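Local atomic coordinates of GMP reductase (Trypanosoma brucei brucei, PDB entry 6JIG), a protein that acts as a GMP reductase, probably catalysing the NADPH-dependent deamination of GMP to IMP, and is allosterically regulated with oligomeric state changes through its CBS domain. Residues S456-K461 / R468-V473; V33-R38 / L45-V50; I397-A402 / N407-E412. The protein carries 1 engineered substitution. One frame throughout, in Å; residues are numbered along the deposited sequence.

All three contacts belong to the catalytic part of the chain, built round an eight-stranded parallel barrel. Along the sequence come interaction 2, interaction 3, then interaction 1. Interactions 1 and 2 are neighbours, their centres about 16 Å apart, and they touch: K461 O lies 2.9 Å from N34 N, a probable hydrogen bond. Helix 440-457 joins them: its end opens interaction 1, its flank packs on V33 and P48. Interaction 3 lies on the opposite side of the chain's centre from interaction 2, about 30 Å away centre to centre, and about 39 Å from interaction 1. Nucleotide recognition at 397-402 is thus well separated from the packing round the first barrel strand and helix 440-457.

Interaction 1. Residues S456-K461 / R468-V473; sequences SYSGAK and RRTRFV
S458 and T470 meet hydroxyl to hydroxyl, with S458 OG 2.9 Å from T470 OG1. T470 OG1 is also hydrogen-bonded to M466 O, one turn back in helix 463-469. The proton of S458 has a second possible acceptor in a water 2.9 Å from S458 OG, so its direction stays open; that water accepts from R471 N at 3.0 Å and bridges the two segments. Beside this polar pair the R469 chain, extended from CG to NE, runs past the backbone of S458, its CB 3.7 Å from S458 O. Its NH1 then donates to G459 O at 3.0 Å. The carbonyl oxygen lies in the guanidinium plane, but the N-H...O angle of 141° makes the bond noticeably bent.

G459 itself ends helix 440-457 in a Schellman motif, its N bonded back to S456 O, and the short helix 463-469 returns the chain to face that turn. E465 ties the corner from outside: its OE1 forms a salt bridge with R469 NH1 and accepts from K461 N. On the far side of T470, CG2 rests 3.8 Å above the F472 ring plane, toward the rim, as the chain enters strand 472-475 and pairs with strand 18-20. R471 folds back on the helix end, its CG beside the backbone N (chi1 -57°), which brings NH1 to both R468 O and T470 O.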
ATOM      1  N   SER A 456      21.628 -26.501  24.069  1.00 33.37           N
ATOM      2  CA  SER A 456      20.828 -27.242  25.038  1.00 37.46           C
ATOM      3  C   SER A 456      19.814 -28.150  24.348  1.00 39.37           C
ATOM      4  O   SER A 456      19.519 -29.247  24.838  1.00 37.41           O
ATOM      5  CB  SER A 456      20.123 -26.270  25.974  1.00 42.60           C
ATOM      6  OG  SER A 456      19.353 -26.977  26.931  1.00 50.69           O
ATOM      7  N   TYR A 457      19.271 -27.717  23.203  1.00 36.26           N
ATOM      8  CA  TYR A 457      18.324 -28.582  22.500  1.00 35.97           C
ATOM      9  C   TYR A 457      19.019 -29.793  21.897  1.00 35.32           C
ATOM     10  O   TYR A 457      18.392 -30.848  21.739  1.00 37.71           O
ATOM     11  CB  TYR A 457      17.572 -27.806  21.419  1.00 34.38           C
ATOM     12  CG  TYR A 457      16.354 -27.097  21.937  1.00 33.01           C
ATOM     13  CD1 TYR A 457      15.185 -27.802  22.209  1.00 35.82           C
ATOM     14  CD2 TYR A 457      16.371 -25.727  22.181  1.00 35.18           C
ATOM     15  CE1 TYR A 457      14.069 -27.165  22.682  1.00 36.65           C
ATOM     16  CE2 TYR A 457      15.257 -25.078  22.664  1.00 35.19           C
ATOM     17  CZ  TYR A 457      14.104 -25.810  22.912  1.00 37.22           C
ATOM     18  OH  TYR A 457      12.977 -25.190  23.386  1.00 34.91           O
ATOM     19  N   SER A 458      20.299 -29.667  21.556  1.00 32.99           N
ATOM     20  CA  SER A 458      21.078 -30.798  21.067  1.00 33.78           C
ATOM     21  C   SER A 458      21.690 -31.612  22.197  1.00 33.21           C
ATOM     22  O   SER A 458      22.390 -32.593  21.918  1.00 36.23           O
ATOM     23  CB  SER A 458      22.198 -30.323  20.118  1.00 33.95           C
ATOM     24  OG  SER A 458      21.683 -30.051  18.804  1.00 38.62           O
ATOM     25  N   GLY A 459      21.449 -31.221  23.442  1.00 36.17           N
ATOM     26  CA  GLY A 459      22.058 -31.871  24.594  1.00 39.58           C
ATOM     27  C   GLY A 459      23.554 -31.673  24.684  1.00 41.08           C
ATOM     28  O   GLY A 459      24.253 -32.532  25.231  1.00 40.20           O
ATOM     29  N   ALA A 460      24.068 -30.564  24.150  1.00 38.23           N
ATOM     30  CA  ALA A 460      25.503 -30.336  24.015  1.00 35.68           C
ATOM     31  C   ALA A 460      25.977 -29.333  25.057  1.00 37.49           C
ATOM     32  O   ALA A 460      25.380 -28.261  25.209  1.00 37.51           O
ATOM     33  CB  ALA A 460      25.837 -29.815  22.609  1.00 34.68           C
ATOM     34  N   LYS A 461      27.066 -29.665  25.760  1.00 38.45           N
ATOM     35  CA  LYS A 461      27.680 -28.733  26.695  1.00 38.31           C
ATOM     36  C   LYS A 461      28.935 -28.063  26.133  1.00 38.00           C
ATOM     37  O   LYS A 461      29.566 -27.262  26.837  1.00 41.19           O
ATOM     38  CB  LYS A 461      28.012 -29.448  28.015  1.00 39.68           C
ATOM     39  N   ARG A 468      29.010 -32.808  17.077  1.00 38.13           N
ATOM     40  CA  ARG A 468      28.850 -34.259  16.982  1.00 38.68           C
ATOM     41  C   ARG A 468      27.395 -34.691  17.154  1.00 36.30           C
ATOM     42  O   ARG A 468      26.944 -35.625  16.485  1.00 40.69           O
ATOM     43  CB  ARG A 468      29.724 -34.962  18.027  1.00 37.73           C
ATOM     44  N   ARG A 469      26.645 -34.020  18.021  1.00 35.75           N
ATOM     45  CA  ARG A 469      25.330 -34.505  18.421  1.00 37.51           C
ATOM     46  C   ARG A 469      24.184 -33.958  17.578  1.00 38.82           C
ATOM     47  O   ARG A 469      23.109 -34.563  17.556  1.00 36.62           O
ATOM     48  CB  ARG A 469      25.072 -34.168  19.891  1.00 38.31           C
ATOM     49  CG  ARG A 469      25.826 -35.092  20.827  1.00 42.21           C
ATOM     50  CD  ARG A 469      25.865 -34.620  22.270  1.00 41.75           C
ATOM     51  NE  ARG A 469      26.919 -35.376  22.960  1.00 48.94           N
ATOM     52  CZ  ARG A 469      27.279 -35.218  24.230  1.00 54.16           C
ATOM     53  NH1 ARG A 469      26.670 -34.321  24.990  1.00 56.29           N
ATOM     54  NH2 ARG A 469      28.256 -35.960  24.739  1.00 56.76           N
ATOM     55  N   THR A 470      24.374 -32.834  16.896  1.00 35.96           N
ATOM     56  CA  THR A 470      23.252 -32.208  16.210  1.00 33.93           C
ATOM     57  C   THR A 470      22.740 -33.090  15.077  1.00 31.51           C
ATOM     58  O   THR A 470      23.512 -33.687  14.320  1.00 33.88           O
ATOM     59  CB  THR A 470      23.649 -30.826  15.685  1.00 34.21           C
ATOM     60  OG1 THR A 470      23.776 -29.932  16.798  1.00 32.87           O
ATOM     61  CG2 THR A 470      22.568 -30.264  14.742  1.00 32.62           C
ATOM     62  N   ARG A 471      21.421 -33.196  14.997  1.00 32.60           N
ATOM     63  CA  ARG A 471      20.717 -33.852  13.908  1.00 34.76           C
ATOM     64  C   ARG A 471      19.700 -32.868  13.363  1.00 31.12           C
ATOM     65  O   ARG A 471      19.070 -32.137  14.128  1.00 32.13           O
ATOM     66  CB  ARG A 471      19.998 -35.128  14.374  1.00 36.47           C
ATOM     67  CG  ARG A 471      20.921 -36.150  15.024  1.00 38.32           C
ATOM     68  CD  ARG A 471      21.895 -36.751  14.008  1.00 43.33           C
ATOM     69  NE  ARG A 471      22.716 -37.789  14.626  1.00 48.67           N
ATOM     70  CZ  ARG A 471      23.939 -37.585  15.108  1.00 49.47           C
ATOM     71  NH1 ARG A 471      24.500 -36.385  15.021  1.00 44.09           N
ATOM     72  NH2 ARG A 471      24.608 -38.583  15.670  1.00 55.71           N
ATOM     73  N   PHE A 472      19.542 -32.848  12.048  1.00 32.46           N
ATOM     74  CA  PHE A 472      18.635 -31.918  11.397  1.00 33.19           C
ATOM     75  C   PHE A 472      17.407 -32.641  10.854  1.00 32.49           C
ATOM     76  O   PHE A 472      17.454 -33.832  10.534  1.00 31.65           O
ATOM     77  CB  PHE A 472      19.317 -31.199  10.228  1.00 30.57           C
ATOM     78  CG  PHE A 472      20.441 -30.277  10.648  1.00 30.70           C
ATOM     79  CD1 PHE A 472      20.166 -29.079  11.284  1.00 30.71           C
ATOM     80  CD2 PHE A 472      21.755 -30.609  10.383  1.00 31.75           C
ATOM     81  CE1 PHE A 472      21.193 -28.216  11.650  1.00 32.05           C
ATOM     82  CE2 PHE A 472      22.792 -29.757  10.747  1.00 32.17           C
ATOM     83  CZ  PHE A 472      22.507 -28.562  11.382  1.00 29.99           C
ATOM     84  N   VAL A 473      16.323 -31.885  10.726  1.00 31.00           N
ATOM     85  CA  VAL A 473      15.146 -32.293   9.962  1.00 31.40           C
ATOM     86  C   VAL A 473      14.832 -31.193   8.961  1.00 31.29           C
ATOM     87  O   VAL A 473      14.904 -30.001   9.283  1.00 32.27           O
ATOM     88  CB  VAL A 473      13.942 -32.595  10.892  1.00 33.12           C
ATOM     89  CG1 VAL A 473      13.628 -31.408  11.820  1.00 30.66           C
ATOM     90  CG2 VAL A 473      12.709 -32.988  10.082  1.00 32.80           C
TER
HETATM   91  O   HOH W   1      20.150 -32.065  17.410  1.00 33.04           O

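Interaction 2. Residues V33-R38 / L45-V50; sequences VNTTTR and LSIPIV
T35 and I47 lie side by side with their side chains pointing the same way, while T37 and P48 cross at about a right angle. These two pairs flank the base of a small antiparallel beta-hairpin, strands 37-40 and 43-45, which leads through S46-P48 into strand 49-51, the first of the TIM barrel. In the side-by-side pair of T35 and I47 the hydroxyl of T35 does the work. Placed between the backbone N and the carbonyl carbon (chi1 60°), OG1 donates to S46 O at 2.8 Å, in the plane of that carbonyl, and also touches I47 CG2 at 3.7 Å.

T37 splits its two branches between different neighbours. CG2 reaches over P48, equally near its CA and CB at 3.8 Å, whereas OG1, anti to the backbone N (chi1 -166°), is hydrogen-bonded to D369 O just before barrel strand 370-373. The T37 backbone meanwhile forms a hydrogen-bonded antiparallel pair with L45: T37 N gives to L45 O and L45 N gives to T37 O, each at 2.8 Å, and the two side chains share one face of the hairpin. L45 O has a second visitor, T36 CA, in a CA-H...O contact of 3.2 Å. Helix 440-457 covers I47 through V444 and P48 through L451, and S46 OG is bonded to Q220 O from the chain just past helix 209-216.

Just before the hairpin N34 makes an Asx turn. Its OD1 accepts T36 N at 2.9 Å from above the carbonyl plane of N34 and T36 OG1 at 2.6 Å within that plane.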
ATOM      1  N   VAL A  33      26.967 -24.546  29.696  1.00 53.97           N
ATOM      2  CA  VAL A  33      27.159 -24.632  28.252  1.00 49.51           C
ATOM      3  C   VAL A  33      28.372 -23.779  27.876  1.00 50.82           C
ATOM      4  O   VAL A  33      28.331 -22.553  27.977  1.00 53.77           O
ATOM      5  CB  VAL A  33      25.899 -24.176  27.503  1.00 49.07           C
ATOM      6  CG1 VAL A  33      26.037 -24.405  26.027  1.00 44.67           C
ATOM      7  CG2 VAL A  33      24.653 -24.899  28.042  1.00 53.64           C
ATOM      8  N   ASN A  34      29.445 -24.425  27.430  1.00 41.85           N
ATOM      9  CA  ASN A  34      30.708 -23.769  27.109  1.00 41.08           C
ATOM     10  C   ASN A  34      30.772 -23.508  25.609  1.00 38.42           C
ATOM     11  O   ASN A  34      30.583 -24.437  24.822  1.00 38.30           O
ATOM     12  CB  ASN A  34      31.869 -24.671  27.526  1.00 41.60           C
ATOM     13  CG  ASN A  34      33.206 -24.035  27.321  1.00 42.30           C
ATOM     14  OD1 ASN A  34      33.705 -23.959  26.202  1.00 44.41           O
ATOM     15  ND2 ASN A  34      33.825 -23.607  28.414  1.00 48.07           N
ATOM     16  N   THR A  35      31.055 -22.263  25.212  1.00 36.00           N
ATOM     17  CA  THR A  35      31.078 -21.919  23.791  1.00 37.25           C
ATOM     18  C   THR A  35      32.478 -21.723  23.235  1.00 35.22           C
ATOM     19  O   THR A  35      32.612 -21.208  22.122  1.00 33.14           O
ATOM     20  CB  THR A  35      30.258 -20.656  23.509  1.00 36.68           C
ATOM     21  OG1 THR A  35      30.789 -19.553  24.257  1.00 39.30           O
ATOM     22  CG2 THR A  35      28.779 -20.871  23.848  1.00 37.39           C
ATOM     23  N   THR A  36      33.529 -22.122  23.960  1.00 34.68           N
ATOM     24  CA  THR A  36      34.879 -21.889  23.457  1.00 33.51           C
ATOM     25  C   THR A  36      35.154 -22.722  22.202  1.00 35.03           C
ATOM     26  O   THR A  36      34.669 -23.846  22.054  1.00 36.13           O
ATOM     27  CB  THR A  36      35.926 -22.184  24.542  1.00 43.49           C
ATOM     28  OG1 THR A  36      35.933 -23.583  24.823  1.00 50.04           O
ATOM     29  CG2 THR A  36      35.597 -21.433  25.809  1.00 31.42           C
ATOM     30  N   THR A  37      35.924 -22.155  21.279  1.00 35.65           N
ATOM     31  CA  THR A  37      36.062 -22.747  19.955  1.00 34.83           C
ATOM     32  C   THR A  37      37.407 -22.330  19.377  1.00 36.22           C
ATOM     33  O   THR A  37      38.182 -21.614  20.018  1.00 39.64           O
ATOM     34  CB  THR A  37      34.898 -22.325  19.042  1.00 36.61           C
ATOM     35  OG1 THR A  37      34.884 -23.157  17.876  1.00 33.80           O
ATOM     36  CG2 THR A  37      35.059 -20.872  18.601  1.00 33.26           C
ATOM     37  N   ARG A  38      37.683 -22.783  18.156  1.00 34.68           N
ATOM     38  CA  ARG A  38      38.896 -22.424  17.434  1.00 37.07           C
ATOM     39  C   ARG A  38      38.540 -21.589  16.214  1.00 38.66           C
ATOM     40  O   ARG A  38      37.655 -21.960  15.427  1.00 34.32           O
ATOM     41  CB  ARG A  38      39.676 -23.666  17.008  1.00 38.76           C
ATOM     42  CG  ARG A  38      40.011 -24.596  18.169  1.00 46.47           C
ATOM     43  CD  ARG A  38      41.155 -25.533  17.831  1.00 51.64           C
ATOM     44  NE  ARG A  38      42.438 -24.876  18.045  1.00 56.43           N
ATOM     45  CZ  ARG A  38      43.173 -24.987  19.151  1.00 56.52           C
ATOM     46  NH1 ARG A  38      42.767 -25.747  20.166  1.00 59.99           N
ATOM     47  NH2 ARG A  38      44.323 -24.331  19.238  1.00 54.00           N
ATOM     48  N   LEU A  45      38.921 -19.008  20.652  1.00 33.90           N
ATOM     49  CA  LEU A  45      38.032 -17.912  21.006  1.00 34.56           C
ATOM     50  C   LEU A  45      37.036 -18.385  22.054  1.00 33.98           C
ATOM     51  O   LEU A  45      36.553 -19.519  21.996  1.00 36.29           O
ATOM     52  CB  LEU A  45      37.241 -17.384  19.786  1.00 34.21           C
ATOM     53  CG  LEU A  45      38.035 -16.791  18.630  1.00 36.39           C
ATOM     54  CD1 LEU A  45      37.091 -16.427  17.459  1.00 34.93           C
ATOM     55  CD2 LEU A  45      38.786 -15.573  19.101  1.00 33.84           C
ATOM     56  N   SER A  46      36.678 -17.480  22.973  1.00 31.27           N
ATOM     57  CA  SER A  46      35.689 -17.814  23.994  1.00 35.36           C
ATOM     58  C   SER A  46      34.279 -17.918  23.416  1.00 34.06           C
ATOM     59  O   SER A  46      33.454 -18.671  23.948  1.00 32.70           O
ATOM     60  CB  SER A  46      35.711 -16.789  25.120  1.00 38.16           C
ATOM     61  OG  SER A  46      36.919 -16.904  25.862  1.00 45.16           O
ATOM     62  N   ILE A  47      33.955 -17.131  22.386  1.00 33.77           N
ATOM     63  CA  ILE A  47      32.641 -17.247  21.731  1.00 33.20           C
ATOM     64  C   ILE A  47      32.880 -17.377  20.228  1.00 33.77           C
ATOM     65  O   ILE A  47      33.899 -16.895  19.717  1.00 34.40           O
ATOM     66  CB  ILE A  47      31.708 -16.058  22.038  1.00 32.67           C
ATOM     67  CG1 ILE A  47      32.330 -14.741  21.550  1.00 35.67           C
ATOM     68  CG2 ILE A  47      31.314 -16.017  23.510  1.00 36.01           C
ATOM     69  CD1 ILE A  47      31.370 -13.580  21.533  1.00 35.03           C
ATOM     70  N   PRO A  48      31.984 -18.024  19.480  1.00 32.70           N
ATOM     71  CA  PRO A  48      32.297 -18.342  18.082  1.00 30.83           C
ATOM     72  C   PRO A  48      31.869 -17.283  17.072  1.00 34.43           C
ATOM     73  O   PRO A  48      31.445 -17.651  15.977  1.00 36.44           O
ATOM     74  CB  PRO A  48      31.538 -19.658  17.849  1.00 31.51           C
ATOM     75  CG  PRO A  48      30.409 -19.633  18.830  1.00 35.60           C
ATOM     76  CD  PRO A  48      30.847 -18.799  20.007  1.00 34.35           C
ATOM     77  N   ILE A  49      31.975 -15.999  17.408  1.00 35.18           N
ATOM     78  CA  ILE A  49      31.447 -14.902  16.598  1.00 35.47           C
ATOM     79  C   ILE A  49      32.618 -14.107  16.031  1.00 33.53           C
ATOM     80  O   ILE A  49      33.480 -13.646  16.788  1.00 33.79           O
ATOM     81  CB  ILE A  49      30.535 -13.972  17.422  1.00 35.43           C
ATOM     82  CG1 ILE A  49      29.572 -14.768  18.309  1.00 37.26           C
ATOM     83  CG2 ILE A  49      29.777 -13.023  16.495  1.00 36.33           C
ATOM     84  CD1 ILE A  49      28.604 -15.591  17.536  1.00 36.02           C
ATOM     85  N   VAL A  50      32.636 -13.937  14.712  1.00 33.16           N
ATOM     86  CA  VAL A  50      33.668 -13.186  14.000  1.00 34.81           C
ATOM     87  C   VAL A  50      32.984 -12.048  13.251  1.00 38.06           C
ATOM     88  O   VAL A  50      32.050 -12.287  12.473  1.00 34.79           O
ATOM     89  CB  VAL A  50      34.452 -14.079  13.027  1.00 34.51           C
ATOM     90  CG1 VAL A  50      35.564 -13.283  12.342  1.00 32.31           C
ATOM     91  CG2 VAL A  50      35.036 -15.296  13.752  1.00 33.60           C
TER

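Interaction 3. Residues I397-A402 / N407-E412; sequences IIRGMA and NLSKAE. With 5GP (guanosine-5'-monophosphate), chain B.
The R399 guanidinium is met by S409 at a slant, neither squarely over its face nor at its edge: NH2 stands 3.2 Å from S409 CB, with S409 OG as near. The other flat group, the guanine of bound GMP, presents N7 and O6 to the turn after R399. This turn ends strand 393-399 and leads into helix 404-414. In the IMPDH/GMPR family the region beyond the last barrel strand carries a mobile flap over the active site, and the disorder of the residues just after this helix is consistent with that.

Two successive backbone amides read the base. M401 N donates to N7 of the guanine at 3.1 Å, fairly straight at 165°. A402 N donates to the guanine O6 at 2.7 Å, with an N-H...O angle of 153°. The amide of A402 reaches O6 from well out of the base plane, and the A402 methyl comes from the same side, CB 3.2 Å from O6. G400, without a side chain, lies to the other side of that plane, its CA 3.5 Å from O6. The pocket continues away from this turn: D351, T320, S316, S52, N375 and G374 supply further hydrogen bonds to the nucleotide.

R399 leaves the strand with an extended chain from CG to NE, which carries the charged end outward to the helix. Its main polar partner is D55, whose OD2 forms a salt bridge with NH2. M401 packs against F78 with its chain bent at chi2 and chi3, while its carbonyl turns toward the helix. N407 ND2, hydrogen-bonded to G403 O, also comes to 3.2 Å from M401 O.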
ATOM      1  N   ILE A 397      24.639   2.633   6.572  1.00 62.04           N
ATOM      2  CA  ILE A 397      24.867   1.969   5.293  1.00 63.18           C
ATOM      3  C   ILE A 397      25.480   0.594   5.526  1.00 61.84           C
ATOM      4  O   ILE A 397      26.350   0.419   6.391  1.00 57.72           O
ATOM      5  CB  ILE A 397      25.770   2.831   4.389  1.00 63.47           C
ATOM      6  CG1 ILE A 397      25.073   4.144   4.023  1.00 64.10           C
ATOM      7  CG2 ILE A 397      26.166   2.067   3.127  1.00 60.76           C
ATOM      8  CD1 ILE A 397      23.726   3.951   3.360  1.00 63.94           C
ATOM      9  N   ILE A 398      25.009  -0.394   4.766  1.00 59.30           N
ATOM     10  CA  ILE A 398      25.705  -1.662   4.584  1.00 57.85           C
ATOM     11  C   ILE A 398      25.861  -1.879   3.083  1.00 57.41           C
ATOM     12  O   ILE A 398      24.938  -1.598   2.308  1.00 54.45           O
ATOM     13  CB  ILE A 398      24.962  -2.841   5.256  1.00 59.78           C
ATOM     14  CG1 ILE A 398      25.844  -4.095   5.277  1.00 54.65           C
ATOM     15  CG2 ILE A 398      23.599  -3.112   4.583  1.00 60.64           C
ATOM     16  CD1 ILE A 398      25.154  -5.306   5.872  1.00 47.75           C
ATOM     17  N   ARG A 399      27.042  -2.329   2.663  1.00 53.75           N
ATOM     18  CA  ARG A 399      27.299  -2.432   1.234  1.00 53.94           C
ATOM     19  C   ARG A 399      28.247  -3.586   0.943  1.00 54.09           C
ATOM     20  O   ARG A 399      29.150  -3.895   1.730  1.00 51.05           O
ATOM     21  CB  ARG A 399      27.863  -1.118   0.674  1.00 55.74           C
ATOM     22  CG  ARG A 399      29.271  -0.789   1.130  1.00 55.52           C
ATOM     23  CD  ARG A 399      29.601   0.647   0.804  1.00 58.70           C
ATOM     24  NE  ARG A 399      30.961   0.997   1.197  1.00 59.00           N
ATOM     25  CZ  ARG A 399      31.432   2.239   1.193  1.00 63.51           C
ATOM     26  NH1 ARG A 399      30.641   3.237   0.814  1.00 62.33           N
ATOM     27  NH2 ARG A 399      32.684   2.484   1.565  1.00 57.97           N
ATOM     28  N   GLY A 400      28.029  -4.215  -0.210  1.00 51.19           N
ATOM     29  CA  GLY A 400      28.880  -5.314  -0.618  1.00 52.02           C
ATOM     30  C   GLY A 400      30.265  -4.839  -1.012  1.00 55.82           C
ATOM     31  O   GLY A 400      30.443  -3.749  -1.556  1.00 53.61           O
ATOM     32  N   MET A 401      31.260  -5.681  -0.719  1.00 55.73           N
ATOM     33  CA  MET A 401      32.647  -5.391  -1.066  1.00 56.13           C
ATOM     34  C   MET A 401      32.948  -5.625  -2.543  1.00 59.21           C
ATOM     35  O   MET A 401      34.024  -5.234  -3.010  1.00 57.82           O
ATOM     36  CB  MET A 401      33.587  -6.227  -0.190  1.00 55.20           C
ATOM     37  CG  MET A 401      33.462  -5.910   1.309  1.00 52.15           C
ATOM     38  SD  MET A 401      34.092  -4.254   1.737  1.00 54.16           S
ATOM     39  CE  MET A 401      35.823  -4.638   2.056  1.00 49.38           C
ATOM     40  N   ALA A 402      32.029  -6.246  -3.288  1.00 58.27           N
ATOM     41  CA  ALA A 402      32.119  -6.330  -4.740  1.00 59.94           C
ATOM     42  C   ALA A 402      31.157  -5.367  -5.430  1.00 60.15           C
ATOM     43  O   ALA A 402      30.967  -5.463  -6.646  1.00 56.46           O
ATOM     44  CB  ALA A 402      31.866  -7.766  -5.211  1.00 56.86           C
ATOM     45  N   ASN A 407      33.935  -0.077  -3.782  1.00 67.83           N
ATOM     46  CA  ASN A 407      35.105  -0.070  -4.656  1.00 70.37           C
ATOM     47  C   ASN A 407      35.556   1.343  -5.024  1.00 72.12           C
ATOM     48  O   ASN A 407      36.760   1.575  -5.199  1.00 68.73           O
ATOM     49  CB  ASN A 407      34.821  -0.890  -5.914  1.00 69.70           C
ATOM     50  CG  ASN A 407      35.213  -2.346  -5.750  1.00 71.97           C
ATOM     51  OD1 ASN A 407      36.392  -2.695  -5.832  1.00 68.80           O
ATOM     52  ND2 ASN A 407      34.224  -3.204  -5.504  1.00 67.75           N
ATOM     53  N   LEU A 408      34.620   2.290  -5.150  1.00 70.95           N
ATOM     54  CA  LEU A 408      35.009   3.688  -5.316  1.00 74.45           C
ATOM     55  C   LEU A 408      35.646   4.230  -4.044  1.00 75.93           C
ATOM     56  O   LEU A 408      36.583   5.036  -4.112  1.00 74.55           O
ATOM     57  CB  LEU A 408      33.797   4.535  -5.712  1.00 72.71           C
ATOM     58  N   SER A 409      35.158   3.789  -2.880  1.00 72.07           N
ATOM     59  CA  SER A 409      35.768   4.176  -1.612  1.00 74.19           C
ATOM     60  C   SER A 409      37.155   3.564  -1.447  1.00 74.80           C
ATOM     61  O   SER A 409      38.041   4.188  -0.849  1.00 75.02           O
ATOM     62  CB  SER A 409      34.851   3.769  -0.459  1.00 70.91           C
ATOM     63  OG  SER A 409      35.507   3.865   0.789  1.00 66.49           O
ATOM     64  N   LYS A 410      37.363   2.348  -1.967  1.00 73.66           N
ATOM     65  CA  LYS A 410      38.705   1.774  -1.990  1.00 71.71           C
ATOM     66  C   LYS A 410      39.627   2.561  -2.913  1.00 74.87           C
ATOM     67  O   LYS A 410      40.835   2.637  -2.661  1.00 74.32           O
ATOM     68  CB  LYS A 410      38.648   0.306  -2.422  1.00 68.04           C
ATOM     69  CG  LYS A 410      39.994  -0.414  -2.390  1.00 63.96           C
ATOM     70  CD  LYS A 410      40.000  -1.635  -3.302  1.00 64.13           C
ATOM     71  N   ALA A 411      39.078   3.153  -3.978  1.00 72.90           N
ATOM     72  CA  ALA A 411      39.884   4.008  -4.843  1.00 79.67           C
ATOM     73  C   ALA A 411      40.182   5.351  -4.186  1.00 79.40           C
ATOM     74  O   ALA A 411      41.273   5.902  -4.374  1.00 81.30           O
ATOM     75  CB  ALA A 411      39.180   4.211  -6.188  1.00 76.75           C
ATOM     76  N   GLU A 412      39.235   5.889  -3.409  1.00 75.89           N
ATOM     77  CA  GLU A 412      39.450   7.175  -2.752  1.00 78.42           C
ATOM     78  C   GLU A 412      40.450   7.070  -1.605  1.00 81.48           C
ATOM     79  O   GLU A 412      41.114   8.059  -1.274  1.00 83.39           O
ATOM     80  CB  GLU A 412      38.118   7.736  -2.244  1.00 76.45           C
TER
HETATM   81  P   5GP B 601      25.991 -11.285   5.935  1.00 39.22           P
HETATM   82  O1P 5GP B 601      24.843 -12.072   5.325  1.00 38.83           O
HETATM   83  O2P 5GP B 601      25.854  -9.785   5.765  1.00 39.72           O
HETATM   84  O3P 5GP B 601      26.370 -11.718   7.329  1.00 38.41           O
HETATM   85  O5' 5GP B 601      27.223 -11.773   5.044  1.00 39.27           O
HETATM   86  C5' 5GP B 601      28.483 -11.120   5.048  1.00 38.25           C
HETATM   87  C4' 5GP B 601      29.450 -11.817   4.112  1.00 37.98           C
HETATM   88  O4' 5GP B 601      29.076 -11.546   2.741  1.00 40.93           O
HETATM   89  C3' 5GP B 601      30.901 -11.356   4.173  1.00 38.54           C
HETATM   90  O3' 5GP B 601      31.613 -11.889   5.283  1.00 36.04           O
HETATM   91  C2' 5GP B 601      31.452 -11.780   2.800  1.00 40.55           C
HETATM   92  O2' 5GP B 601      31.845 -13.146   2.779  1.00 41.32           O
HETATM   93  C1' 5GP B 601      30.213 -11.665   1.907  1.00 40.90           C
HETATM   94  N9  5GP B 601      30.258 -10.491   1.029  1.00 45.05           N
HETATM   95  C8  5GP B 601      30.440  -9.210   1.384  1.00 46.66           C
HETATM   96  N7  5GP B 601      30.383  -8.452   0.258  1.00 48.87           N
HETATM   97  C5  5GP B 601      30.139  -9.284  -0.784  1.00 49.64           C
HETATM   98  C6  5GP B 601      29.968  -9.099  -2.149  1.00 50.31           C
HETATM   99  O6  5GP B 601      30.019  -7.945  -2.622  1.00 50.91           O
HETATM  100  N1  5GP B 601      29.748 -10.164  -2.937  1.00 47.19           N
HETATM  101  C2  5GP B 601      29.686 -11.405  -2.436  1.00 47.37           C
HETATM  102  N2  5GP B 601      29.458 -12.458  -3.254  1.00 45.84           N
HETATM  103  N3  5GP B 601      29.835 -11.622  -1.106  1.00 43.14           N
HETATM  104  C4  5GP B 601      30.062 -10.570  -0.285  1.00 44.07           C